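Local coordinates for protein 2-oxoglutarate carboxylase small subunit (Hydrogenobacter thermophilus, PDB 7KCT) that belongs to the biotin carboxylase family with an ATP-grasp fold and binds adenosine-5'-diphosphate and magnesium, at residues A[122-128]-A[202-208]; A[211-217]-A[284-288]; A[112-117]-A[274-278]. The contacts are given in a common frame with arbitrary orientation. Residues are numbered along the deposited sequence.

Contact 1 (A[122-128]-A[202-208]); sequences GDKARSK and RGDLLLE. With ADP (adenosine-5'-diphosphate), chain C; BCT (bicarbonate ion), chain F.
One carboxylate, that of D123, caps a helix and ties it to the loop leading into strand 205-208. D123 (chi1 t) is the N-cap of helix 124-128: its OD1 accepts from R126 N at 2.8 Å, while its OD2 takes both R202 NH1 (2.9 Å) and R202 NH2 (3.1 Å) in a salt bridge and also bonds S168. R202 NH1 is shared with D204 OD2 at 3.1 Å, giving a three-residue network. The first turn is tightened by S127 OG, only 2.5 Å from D123 O.

The axes of helix 124-128 and strand 205-208 approach to 9.5 Å at 48°, with A125 CA 6.5 Å from L206 CA. L206, in the p,p rotamer, brings CD2 to 4.0 Å from A125 CB and 3.8 Å from K124 CB. Farther along, K128 NZ meets E208 OE1 at 2.9 Å and also bonds V139.

Ligands lie at both ends. E208 OE2 accepts ADP N6 at 2.7 Å and pairs with K166, and K124 leads away to a weak 3.4 Å bond from NZ to ADP O3A. R126 NH1 holds bicarbonate O2 at 2.6 Å, and bicarbonate O3 lies over the R202 guanidinium. This is part of an ATP-grasp nucleotide site. Strand 205-209 borders strand 163-167; L205 packs on helix 182-200, while K124 and E208 touch strand 292-298.

Contact 2 (A[211-217]-A[284-288]); sequences IENPKHI and FIADE. With ADP (adenosine-5'-diphosphate), chain C.
This antiparallel strand pair belongs to the ATP-grasp nucleotide pocket, lining it along the ribose and adenine of ADP. Strands 215-217 and 284-286 run at 142° between their N-to-C directions, with axes 4.8 Å apart at closest. K215 with A286 and I217 with F284 are hydrogen-bonded pairs; H216 with I285, between them, is a non-hydrogen-bonded pair. The ladder consists of K215 N to A286 O (3.1 Å), A286 N to K215 O (2.9 Å), I217 N to F284 O (3.0 Å) and F284 N to I217 O (2.8 Å).

Alternation puts H216 and I285 on the face toward the nucleotide. H216 (chi1 t) sets ND1 a very short 2.4 Å from ADP O3', and I285 (m,m) brings CD1 to 3.7 Å from ADP C2'. On the other face, I217 CG1 meets A286 CB at 4.1 Å.

Before the strand, the chain turns through N213 in left-handed helical conformation (55/47), so that I211 before the turn and P214 after it both meet I285 and the adenine. P214 CB presses on I285 CG2 at 3.3 Å, I211 CB touches that same CG2 atom at 3.9 Å, and I211 N donates to ADP N1 at 3.1 Å. P214 CA also makes a CA-H...O contact with A286 O (3.4 Å).

K215 leads outward to D236 and F444, the latter by a cation-pi contact as well. The two strands are the central pair of a four-stranded sheet: strand 229-236 flanks 215-223, and strand 292-298 flanks 278-286, where F284, I285 and A286 touch L292, F294 and I295.

Contact 3 (A[112-117]-A[274-278]); sequences GPHWKV and IGYYS
P113 lies over the face of the Y276 ring in a CH-pi contact, with CB 4.1 Å from the ring centroid and 29° off its normal. The ring belongs to a turn that begins with a Schellman motif: I274 is the first residue to leave helix 257-273, and G275, at phi/psi 58/52, is its C-prime residue. The facing segment leads into helix 115-120, whose N-cap is H114, with ND1 accepting K116 N at 2.9 Å. Here the N-terminal biotin carboxylase region meets the ATP-grasp region.

V117 (chi1 t) fills the angle between I274 and Y276. Its CG1 is 3.7 Å from I274 CD1 and 3.9 Å from Y276 CD1, at the edge of that ring, while its CG2 lies 3.4 Å from I274 O. I274 adopts the p,t rotamer and Y276 has chi1 t; Y276 OH is held by A279.

Y277 (chi1 p) reaches along the other segment, placing CE1 3.6 Å from G112 O and OH 3.6 Å from H114 CB. G112, fully extended, sets its C 3.6 Å from S278 CB, and P113 CB is 3.2 Å from Y277 O. CA atoms pair G112 with S278 at 5.3 Å and P113 with Y277 at 5.2 Å. The polar link is a single water, which donates to G275 O (3.0 Å) and accepts from H114 N (2.8 Å) and Y277 N (3.3 Å).

In the fold
Contacts 1 and 2 lie in series, their centres 19 Å apart, and approach one ADP from two sheets: strand 205-209 edges the three-stranded sheet, and the chain then passes through a short turn into strand 215-223 of the four-stranded one. The nucleotide thus sits between two parts of the ATP-grasp region. Contact 3, 19 Å from contact 1 and 27 Å from contact 2 between centres, joins that region to the N-terminal biotin carboxylase part. Its ends span all of contact 1 in the sequence and alternate with those of contact 2. Helix 115-120 leads on to helix 124-133, and strand 278-286 runs from contact 3 to contact 2, tying the interface to the pocket.

Contact 1 (A[122-128]-A[202-208])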
loop_
_atom_site.group_PDB
_atom_site.type_symbol
_atom_site.label_atom_id
_atom_site.label_comp_id
_atom_site.label_asym_id
_atom_site.label_seq_id
_atom_site.Cartn_x
_atom_site.Cartn_y
_atom_site.Cartn_z
ATOM N N GLY A 122 -18.180 19.066 22.946
ATOM C CA GLY A 122 -17.327 18.384 23.895
ATOM C C GLY A 122 -18.050 17.700 25.016
ATOM O O GLY A 122 -17.432 16.994 25.811
ATOM N N ASP A 123 -19.353 17.889 25.098
ATOM C CA ASP A 123 -20.177 17.244 26.098
ATOM C C ASP A 123 -21.228 16.463 25.336
ATOM O O ASP A 123 -21.899 17.024 24.470
ATOM C CB ASP A 123 -20.782 18.290 27.025
ATOM C CG ASP A 123 -21.801 17.711 27.965
ATOM O OD1 ASP A 123 -22.981 17.608 27.545
ATOM O OD2 ASP A 123 -21.430 17.331 29.106
ATOM N N LYS A 124 -21.342 15.160 25.630
ATOM C CA LYS A 124 -22.229 14.312 24.829
ATOM C C LYS A 124 -23.690 14.736 24.971
ATOM O O LYS A 124 -24.446 14.704 24.001
ATOM C CB LYS A 124 -22.086 12.827 25.214
ATOM C CG LYS A 124 -20.749 12.125 24.818
ATOM C CD LYS A 124 -20.898 10.555 24.739
ATOM C CE LYS A 124 -19.541 9.843 24.808
ATOM N NZ LYS A 124 -19.387 8.905 25.983
ATOM N N ALA A 125 -24.119 15.053 26.191
ATOM C CA ALA A 125 -25.510 15.447 26.424
ATOM C C ALA A 125 -25.885 16.670 25.600
ATOM O O ALA A 125 -26.877 16.669 24.862
ATOM C CB ALA A 125 -25.737 15.716 27.910
ATOM N N ARG A 126 -25.113 17.744 25.736
ATOM C CA ARG A 126 -25.341 18.905 24.881
ATOM C C ARG A 126 -25.285 18.540 23.407
ATOM O O ARG A 126 -26.099 19.026 22.618
ATOM C CB ARG A 126 -24.311 19.987 25.213
ATOM C CG ARG A 126 -24.352 21.207 24.323
ATOM C CD ARG A 126 -23.555 22.302 24.941
ATOM N NE ARG A 126 -22.112 22.063 25.047
ATOM C CZ ARG A 126 -21.441 21.886 26.182
ATOM N NH1 ARG A 126 -22.061 21.888 27.351
ATOM N NH2 ARG A 126 -20.115 21.731 26.145
ATOM N N SER A 127 -24.318 17.699 22.991
ATOM C CA SER A 127 -24.234 17.365 21.564
ATOM C C SER A 127 -25.508 16.700 21.042
ATOM O O SER A 127 -25.894 16.913 19.890
ATOM C CB SER A 127 -23.062 16.409 21.251
ATOM O OG SER A 127 -21.931 16.671 22.045
ATOM N N LYS A 128 -26.087 15.772 21.806
ATOM C CA LYS A 128 -27.359 15.170 21.381
ATOM C C LYS A 128 -28.457 16.225 21.217
ATOM O O LYS A 128 -29.245 16.193 20.258
ATOM C CB LYS A 128 -27.826 14.135 22.412
ATOM C CG LYS A 128 -26.974 12.903 22.561
ATOM C CD LYS A 128 -27.451 12.050 23.728
ATOM C CE LYS A 128 -28.582 11.118 23.327
ATOM N NZ LYS A 128 -29.044 10.346 24.524
ATOM N N ARG A 202 -14.425 15.475 35.286
ATOM C CA ARG A 202 -15.823 15.830 35.490
ATOM C C ARG A 202 -16.634 14.545 35.535
ATOM O O ARG A 202 -16.564 13.738 34.605
ATOM C CB ARG A 202 -16.291 16.760 34.370
ATOM C CG ARG A 202 -17.762 17.122 34.410
ATOM C CD ARG A 202 -18.051 18.373 33.579
ATOM N NE ARG A 202 -17.822 18.183 32.151
ATOM C CZ ARG A 202 -18.772 17.894 31.265
ATOM N NH1 ARG A 202 -20.039 17.737 31.653
ATOM N NH2 ARG A 202 -18.457 17.756 29.983
ATOM N N GLY A 203 -17.391 14.354 36.611
ATOM C CA GLY A 203 -18.098 13.115 36.852
ATOM C C GLY A 203 -19.487 13.018 36.262
ATOM O O GLY A 203 -20.167 12.011 36.480
ATOM N N ASP A 204 -19.914 14.004 35.482
ATOM C CA ASP A 204 -21.309 14.095 35.064
ATOM C C ASP A 204 -21.702 12.973 34.112
ATOM O O ASP A 204 -21.025 12.733 33.105
ATOM C CB ASP A 204 -21.563 15.429 34.371
ATOM C CG ASP A 204 -21.137 16.617 35.203
ATOM O OD1 ASP A 204 -21.053 16.489 36.444
ATOM O OD2 ASP A 204 -20.866 17.677 34.611
ATOM N N LEU A 205 -22.844 12.344 34.387
ATOM C CA LEU A 205 -23.326 11.221 33.600
ATOM C C LEU A 205 -24.618 11.602 32.884
ATOM O O LEU A 205 -25.368 12.466 33.342
ATOM C CB LEU A 205 -23.568 9.996 34.490
ATOM C CG LEU A 205 -22.406 9.600 35.412
ATOM C CD1 LEU A 205 -22.833 8.516 36.383
ATOM C CD2 LEU A 205 -21.236 9.156 34.626
ATOM N N LEU A 206 -24.832 10.995 31.723
ATOM C CA LEU A 206 -26.132 10.944 31.086
ATOM C C LEU A 206 -26.611 9.493 31.064
ATOM O O LEU A 206 -25.842 8.541 31.262
ATOM C CB LEU A 206 -26.084 11.539 29.674
ATOM C CG LEU A 206 -25.281 10.867 28.560
ATOM C CD1 LEU A 206 -26.041 9.643 28.047
ATOM C CD2 LEU A 206 -25.026 11.818 27.431
ATOM N N LEU A 207 -27.888 9.336 30.764
ATOM C CA LEU A 207 -28.525 8.032 30.700
ATOM C C LEU A 207 -29.205 7.925 29.358
ATOM O O LEU A 207 -29.875 8.873 28.940
ATOM C CB LEU A 207 -29.536 7.875 31.839
ATOM C CG LEU A 207 -30.220 6.524 32.045
ATOM C CD1 LEU A 207 -30.891 6.501 33.433
ATOM C CD2 LEU A 207 -31.225 6.279 30.985
ATOM N N GLU A 208 -29.031 6.794 28.671
ATOM C CA GLU A 208 -29.809 6.550 27.480
ATOM C C GLU A 208 -30.251 5.092 27.394
ATOM O O GLU A 208 -29.792 4.234 28.130
ATOM C CB GLU A 208 -29.046 6.975 26.207
ATOM C CG GLU A 208 -27.661 6.414 26.007
ATOM C CD GLU A 208 -26.973 7.002 24.746
ATOM O OE1 GLU A 208 -27.087 8.229 24.506
ATOM O OE2 GLU A 208 -26.296 6.255 24.006
HETATM P PB ADP C . -16.663 6.990 23.567
HETATM O O1B ADP C . -15.847 6.430 24.680
HETATM O O2B ADP C . -16.626 6.561 22.123
HETATM O O3B ADP C . -16.972 8.469 23.697
HETATM P PA ADP C . -19.306 6.463 22.768
HETATM O O1A ADP C . -19.079 6.537 21.301
HETATM O O2A ADP C . -20.617 7.022 23.298
HETATM O O3A ADP C . -18.342 6.414 24.001
HETATM O "O5'" ADP C . -19.929 4.693 22.756
HETATM C "C5'" ADP C . -18.901 3.699 23.115
HETATM C "C4'" ADP C . -19.394 2.451 22.498
HETATM O "O4'" ADP C . -20.378 1.977 23.447
HETATM C "C3'" ADP C . -20.080 2.674 21.203
HETATM O "O3'" ADP C . -19.194 2.401 20.111
HETATM C "C2'" ADP C . -21.066 1.511 21.274
HETATM O "O2'" ADP C . -20.397 0.204 21.094
HETATM C "C1'" ADP C . -21.497 1.489 22.713
HETATM N N9 ADP C . -22.693 2.337 22.937
HETATM C C8 ADP C . -22.783 3.724 23.116
HETATM N N7 ADP C . -24.069 4.110 23.325
HETATM C C5 ADP C . -24.819 2.936 23.239
HETATM C C6 ADP C . -26.207 2.674 23.362
HETATM N N6 ADP C . -27.072 3.698 23.591
HETATM N N1 ADP C . -26.703 1.420 23.206
HETATM C C2 ADP C . -25.763 0.467 22.994
HETATM N N3 ADP C . -24.428 0.561 22.869
HETATM C C4 ADP C . -23.979 1.834 23.003
HETATM C C BCT F . -19.632 21.358 29.620
HETATM O O1 BCT F . -18.646 21.762 28.956
HETATM O O2 BCT F . -20.761 20.939 29.335
HETATM O O3 BCT F . -19.350 21.332 31.031
#

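Contact 2 (A[211-217]-A[284-288])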
loop_
_atom_site.group_PDB
_atom_site.type_symbol
_atom_site.label_atom_id
_atom_site.label_comp_id
_atom_site.label_asym_id
_atom_site.label_seq_id
_atom_site.Cartn_x
_atom_site.Cartn_y
_atom_site.Cartn_z
ATOM N N ILE A 211 -29.403 0.030 23.563
ATOM C CA ILE A 211 -29.852 -0.653 22.353
ATOM C C ILE A 211 -29.164 -2.017 22.290
ATOM O O ILE A 211 -27.952 -2.096 22.079
ATOM C CB ILE A 211 -29.569 0.160 21.081
ATOM C CG1 ILE A 211 -30.125 1.592 21.194
ATOM C CG2 ILE A 211 -30.097 -0.589 19.885
ATOM C CD1 ILE A 211 -31.635 1.668 21.272
ATOM N N GLU A 212 -29.942 -3.098 22.423
ATOM C CA GLU A 212 -29.385 -4.452 22.498
ATOM C C GLU A 212 -28.944 -4.909 21.105
ATOM O O GLU A 212 -29.605 -4.640 20.097
ATOM C CB GLU A 212 -30.423 -5.433 23.082
ATOM C CG GLU A 212 -29.871 -6.724 23.695
ATOM C CD GLU A 212 -29.423 -6.548 25.135
ATOM O OE1 GLU A 212 -30.210 -6.017 25.949
ATOM O OE2 GLU A 212 -28.297 -6.979 25.463
ATOM N N ASN A 213 -27.808 -5.578 21.048
ATOM C CA ASN A 213 -27.293 -6.021 19.754
ATOM C C ASN A 213 -27.111 -4.918 18.710
ATOM O O ASN A 213 -27.485 -5.093 17.545
ATOM C CB ASN A 213 -28.216 -7.081 19.171
ATOM C CG ASN A 213 -28.528 -8.181 20.160
ATOM O OD1 ASN A 213 -27.630 -8.809 20.726
ATOM N ND2 ASN A 213 -29.814 -8.367 20.426
ATOM N N PRO A 214 -26.500 -3.805 19.069
ATOM C CA PRO A 214 -26.354 -2.701 18.122
ATOM C C PRO A 214 -25.161 -2.891 17.187
ATOM O O PRO A 214 -24.269 -3.709 17.430
ATOM C CB PRO A 214 -26.136 -1.502 19.044
ATOM C CG PRO A 214 -25.429 -2.070 20.181
ATOM C CD PRO A 214 -25.824 -3.526 20.341
ATOM N N LYS A 215 -25.181 -2.122 16.091
ATOM C CA LYS A 215 -24.000 -1.860 15.278
ATOM C C LYS A 215 -23.528 -0.419 15.511
ATOM O O LYS A 215 -24.315 0.463 15.876
ATOM C CB LYS A 215 -24.310 -2.124 13.813
ATOM C CG LYS A 215 -24.525 -3.625 13.471
ATOM C CD LYS A 215 -24.747 -3.804 11.974
ATOM C CE LYS A 215 -24.106 -5.077 11.436
ATOM N NZ LYS A 215 -22.618 -5.030 11.443
ATOM N N HIS A 216 -22.225 -0.189 15.352
ATOM C CA HIS A 216 -21.652 1.145 15.472
ATOM C C HIS A 216 -21.361 1.637 14.059
ATOM O O HIS A 216 -20.442 1.150 13.387
ATOM C CB HIS A 216 -20.434 1.142 16.395
ATOM C CG HIS A 216 -19.793 2.500 16.572
ATOM N ND1 HIS A 216 -19.602 3.076 17.810
ATOM C CD2 HIS A 216 -19.245 3.359 15.677
ATOM C CE1 HIS A 216 -19.011 4.252 17.664
ATOM N NE2 HIS A 216 -18.777 4.444 16.379
ATOM N N ILE A 217 -22.162 2.597 13.606
ATOM C CA ILE A 217 -22.102 3.148 12.257
ATOM C C ILE A 217 -21.710 4.618 12.388
ATOM O O ILE A 217 -22.326 5.359 13.161
ATOM C CB ILE A 217 -23.452 2.998 11.523
ATOM C CG1 ILE A 217 -23.900 1.526 11.450
ATOM C CG2 ILE A 217 -23.384 3.627 10.193
ATOM C CD1 ILE A 217 -23.014 0.639 10.718
ATOM N N PHE A 284 -23.181 6.963 15.255
ATOM C CA PHE A 284 -24.544 6.446 15.415
ATOM C C PHE A 284 -24.506 5.013 15.946
ATOM O O PHE A 284 -23.565 4.270 15.678
ATOM C CB PHE A 284 -25.263 6.397 14.083
ATOM C CG PHE A 284 -25.473 7.711 13.471
ATOM C CD1 PHE A 284 -24.441 8.346 12.802
ATOM C CD2 PHE A 284 -26.712 8.334 13.564
ATOM C CE1 PHE A 284 -24.657 9.549 12.227
ATOM C CE2 PHE A 284 -26.936 9.551 12.996
ATOM C CZ PHE A 284 -25.910 10.165 12.334
ATOM N N ILE A 285 -25.534 4.629 16.693
ATOM C CA ILE A 285 -25.870 3.240 17.008
ATOM C C ILE A 285 -27.020 2.835 16.090
ATOM O O ILE A 285 -27.984 3.590 15.921
ATOM C CB ILE A 285 -26.279 3.095 18.481
ATOM C CG1 ILE A 285 -25.118 3.298 19.443
ATOM C CG2 ILE A 285 -26.901 1.720 18.738
ATOM C CD1 ILE A 285 -24.026 2.282 19.277
ATOM N N ALA A 286 -26.956 1.642 15.520
ATOM C CA ALA A 286 -28.015 1.142 14.652
ATOM C C ALA A 286 -28.733 -0.006 15.354
ATOM O O ALA A 286 -28.086 -0.931 15.860
ATOM C CB ALA A 286 -27.444 0.670 13.322
ATOM N N ASP A 287 -30.071 0.040 15.373
ATOM C CA ASP A 287 -30.814 -1.015 16.054
ATOM C C ASP A 287 -31.056 -2.186 15.109
ATOM O O ASP A 287 -30.668 -2.162 13.941
ATOM C CB ASP A 287 -32.150 -0.511 16.603
ATOM C CG ASP A 287 -33.123 -0.130 15.507
ATOM O OD1 ASP A 287 -32.894 -0.450 14.322
ATOM O OD2 ASP A 287 -34.137 0.504 15.839
ATOM N N GLU A 288 -31.723 -3.226 15.623
ATOM C CA GLU A 288 -31.913 -4.439 14.828
ATOM C C GLU A 288 -32.706 -4.152 13.554
ATOM O O GLU A 288 -32.377 -4.678 12.484
ATOM C CB GLU A 288 -32.599 -5.513 15.677
HETATM P PB ADP C . -16.663 6.990 23.567
HETATM O O1B ADP C . -15.847 6.430 24.680
HETATM O O2B ADP C . -16.626 6.561 22.123
HETATM O O3B ADP C . -16.972 8.469 23.697
HETATM P PA ADP C . -19.306 6.463 22.768
HETATM O O1A ADP C . -19.079 6.537 21.301
HETATM O O2A ADP C . -20.617 7.022 23.298
HETATM O O3A ADP C . -18.342 6.414 24.001
HETATM O "O5'" ADP C . -19.929 4.693 22.756
HETATM C "C5'" ADP C . -18.901 3.699 23.115
HETATM C "C4'" ADP C . -19.394 2.451 22.498
HETATM O "O4'" ADP C . -20.378 1.977 23.447
HETATM C "C3'" ADP C . -20.080 2.674 21.203
HETATM O "O3'" ADP C . -19.194 2.401 20.111
HETATM C "C2'" ADP C . -21.066 1.511 21.274
HETATM O "O2'" ADP C . -20.397 0.204 21.094
HETATM C "C1'" ADP C . -21.497 1.489 22.713
HETATM N N9 ADP C . -22.693 2.337 22.937
HETATM C C8 ADP C . -22.783 3.724 23.116
HETATM N N7 ADP C . -24.069 4.110 23.325
HETATM C C5 ADP C . -24.819 2.936 23.239
HETATM C C6 ADP C . -26.207 2.674 23.362
HETATM N N6 ADP C . -27.072 3.698 23.591
HETATM N N1 ADP C . -26.703 1.420 23.206
HETATM C C2 ADP C . -25.763 0.467 22.994
HETATM N N3 ADP C . -24.428 0.561 22.869
HETATM C C4 ADP C . -23.979 1.834 23.003
#

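Contact 3 (A[112-117]-A[274-278])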
loop_
_atom_site.group_PDB
_atom_site.type_symbol
_atom_site.label_atom_id
_atom_site.label_comp_id
_atom_site.label_asym_id
_atom_site.label_seq_id
_atom_site.Cartn_x
_atom_site.Cartn_y
_atom_site.Cartn_z
ATOM N N GLY A 112 -7.947 21.979 12.407
ATOM C CA GLY A 112 -9.088 21.407 13.086
ATOM C C GLY A 112 -10.246 22.385 12.991
ATOM O O GLY A 112 -10.143 23.410 12.310
ATOM N N PRO A 113 -11.390 22.067 13.600
ATOM C CA PRO A 113 -12.551 22.966 13.500
ATOM C C PRO A 113 -12.352 24.130 14.470
ATOM O O PRO A 113 -11.456 24.132 15.304
ATOM C CB PRO A 113 -13.750 22.058 13.863
ATOM C CG PRO A 113 -13.172 21.017 14.769
ATOM C CD PRO A 113 -11.717 20.800 14.286
ATOM N N HIS A 114 -13.198 25.142 14.355
ATOM C CA HIS A 114 -13.095 26.259 15.288
ATOM C C HIS A 114 -13.160 25.810 16.739
ATOM O O HIS A 114 -13.935 24.923 17.108
ATOM C CB HIS A 114 -14.207 27.269 14.978
ATOM C CG HIS A 114 -13.963 28.608 15.574
ATOM N ND1 HIS A 114 -14.241 28.882 16.891
ATOM C CD2 HIS A 114 -13.281 29.673 15.105
ATOM C CE1 HIS A 114 -13.869 30.118 17.166
ATOM N NE2 HIS A 114 -13.247 30.605 16.112
ATOM N N TRP A 115 -12.380 26.470 17.591
ATOM C CA TRP A 115 -12.421 26.088 18.985
ATOM C C TRP A 115 -13.815 26.218 19.631
ATOM O O TRP A 115 -14.048 25.548 20.615
ATOM C CB TRP A 115 -11.437 26.895 19.819
ATOM C CG TRP A 115 -11.782 28.354 19.966
ATOM C CD1 TRP A 115 -11.356 29.384 19.169
ATOM C CD2 TRP A 115 -12.610 28.952 20.981
ATOM N NE1 TRP A 115 -11.874 30.585 19.622
ATOM C CE2 TRP A 115 -12.644 30.350 20.730
ATOM C CE3 TRP A 115 -13.316 28.450 22.076
ATOM C CZ2 TRP A 115 -13.367 31.240 21.532
ATOM C CZ3 TRP A 115 -14.037 29.342 22.865
ATOM C CH2 TRP A 115 -14.039 30.721 22.596
ATOM N N LYS A 116 -14.726 27.042 19.139
ATOM C CA LYS A 116 -16.039 27.118 19.749
ATOM C C LYS A 116 -16.860 25.870 19.484
ATOM O O LYS A 116 -17.732 25.518 20.288
ATOM C CB LYS A 116 -16.807 28.295 19.188
ATOM C CG LYS A 116 -16.471 29.643 19.680
ATOM C CD LYS A 116 -17.400 30.595 18.912
ATOM C CE LYS A 116 -16.753 31.986 18.824
ATOM N NZ LYS A 116 -17.751 33.033 19.209
ATOM N N VAL A 117 -16.702 25.278 18.296
ATOM C CA VAL A 117 -17.410 24.028 17.995
ATOM C C VAL A 117 -16.828 22.869 18.790
ATOM O O VAL A 117 -17.555 21.977 19.245
ATOM C CB VAL A 117 -17.395 23.735 16.489
ATOM C CG1 VAL A 117 -18.307 22.562 16.190
ATOM C CG2 VAL A 117 -17.842 24.941 15.740
ATOM N N ILE A 274 -23.861 24.048 12.741
ATOM C CA ILE A 274 -22.948 24.458 13.805
ATOM C C ILE A 274 -21.662 25.057 13.233
ATOM O O ILE A 274 -20.687 25.259 13.966
ATOM C CB ILE A 274 -22.627 23.292 14.766
ATOM C CG1 ILE A 274 -21.884 22.161 14.057
ATOM C CG2 ILE A 274 -23.888 22.750 15.424
ATOM C CD1 ILE A 274 -21.443 21.044 14.988
ATOM N N GLY A 275 -21.650 25.332 11.940
ATOM C CA GLY A 275 -20.477 25.865 11.272
ATOM C C GLY A 275 -19.247 24.982 11.390
ATOM O O GLY A 275 -18.180 25.468 11.776
ATOM N N TYR A 276 -19.375 23.694 11.043
ATOM C CA TYR A 276 -18.251 22.762 11.132
ATOM C C TYR A 276 -17.379 22.920 9.892
ATOM O O TYR A 276 -17.886 23.022 8.779
ATOM C CB TYR A 276 -18.725 21.286 11.243
ATOM C CG TYR A 276 -17.641 20.386 11.819
ATOM C CD1 TYR A 276 -17.417 20.348 13.165
ATOM C CD2 TYR A 276 -16.825 19.597 11.003
ATOM C CE1 TYR A 276 -16.422 19.597 13.704
ATOM C CE2 TYR A 276 -15.796 18.803 11.567
ATOM C CZ TYR A 276 -15.605 18.836 12.913
ATOM O OH TYR A 276 -14.628 18.106 13.584
ATOM N N TYR A 277 -16.052 22.877 10.080
ATOM C CA TYR A 277 -15.120 22.687 8.973
ATOM C C TYR A 277 -13.951 21.826 9.462
ATOM O O TYR A 277 -13.813 21.550 10.655
ATOM C CB TYR A 277 -14.629 24.033 8.358
ATOM C CG TYR A 277 -14.067 25.071 9.328
ATOM C CD1 TYR A 277 -12.842 24.870 9.947
ATOM C CD2 TYR A 277 -14.730 26.297 9.553
ATOM C CE1 TYR A 277 -12.310 25.810 10.815
ATOM C CE2 TYR A 277 -14.203 27.261 10.440
ATOM C CZ TYR A 277 -12.991 27.016 11.055
ATOM O OH TYR A 277 -12.443 27.938 11.930
ATOM N N SER A 278 -13.127 21.388 8.516
ATOM C CA SER A 278 -12.063 20.413 8.752
ATOM C C SER A 278 -12.771 19.061 8.786
ATOM O O SER A 278 -13.916 18.950 8.322
ATOM C CB SER A 278 -11.278 20.647 10.039
ATOM O OG SER A 278 -10.113 19.821 9.989
HETATM O O HOH W 1 -15.450 24.744 12.716
#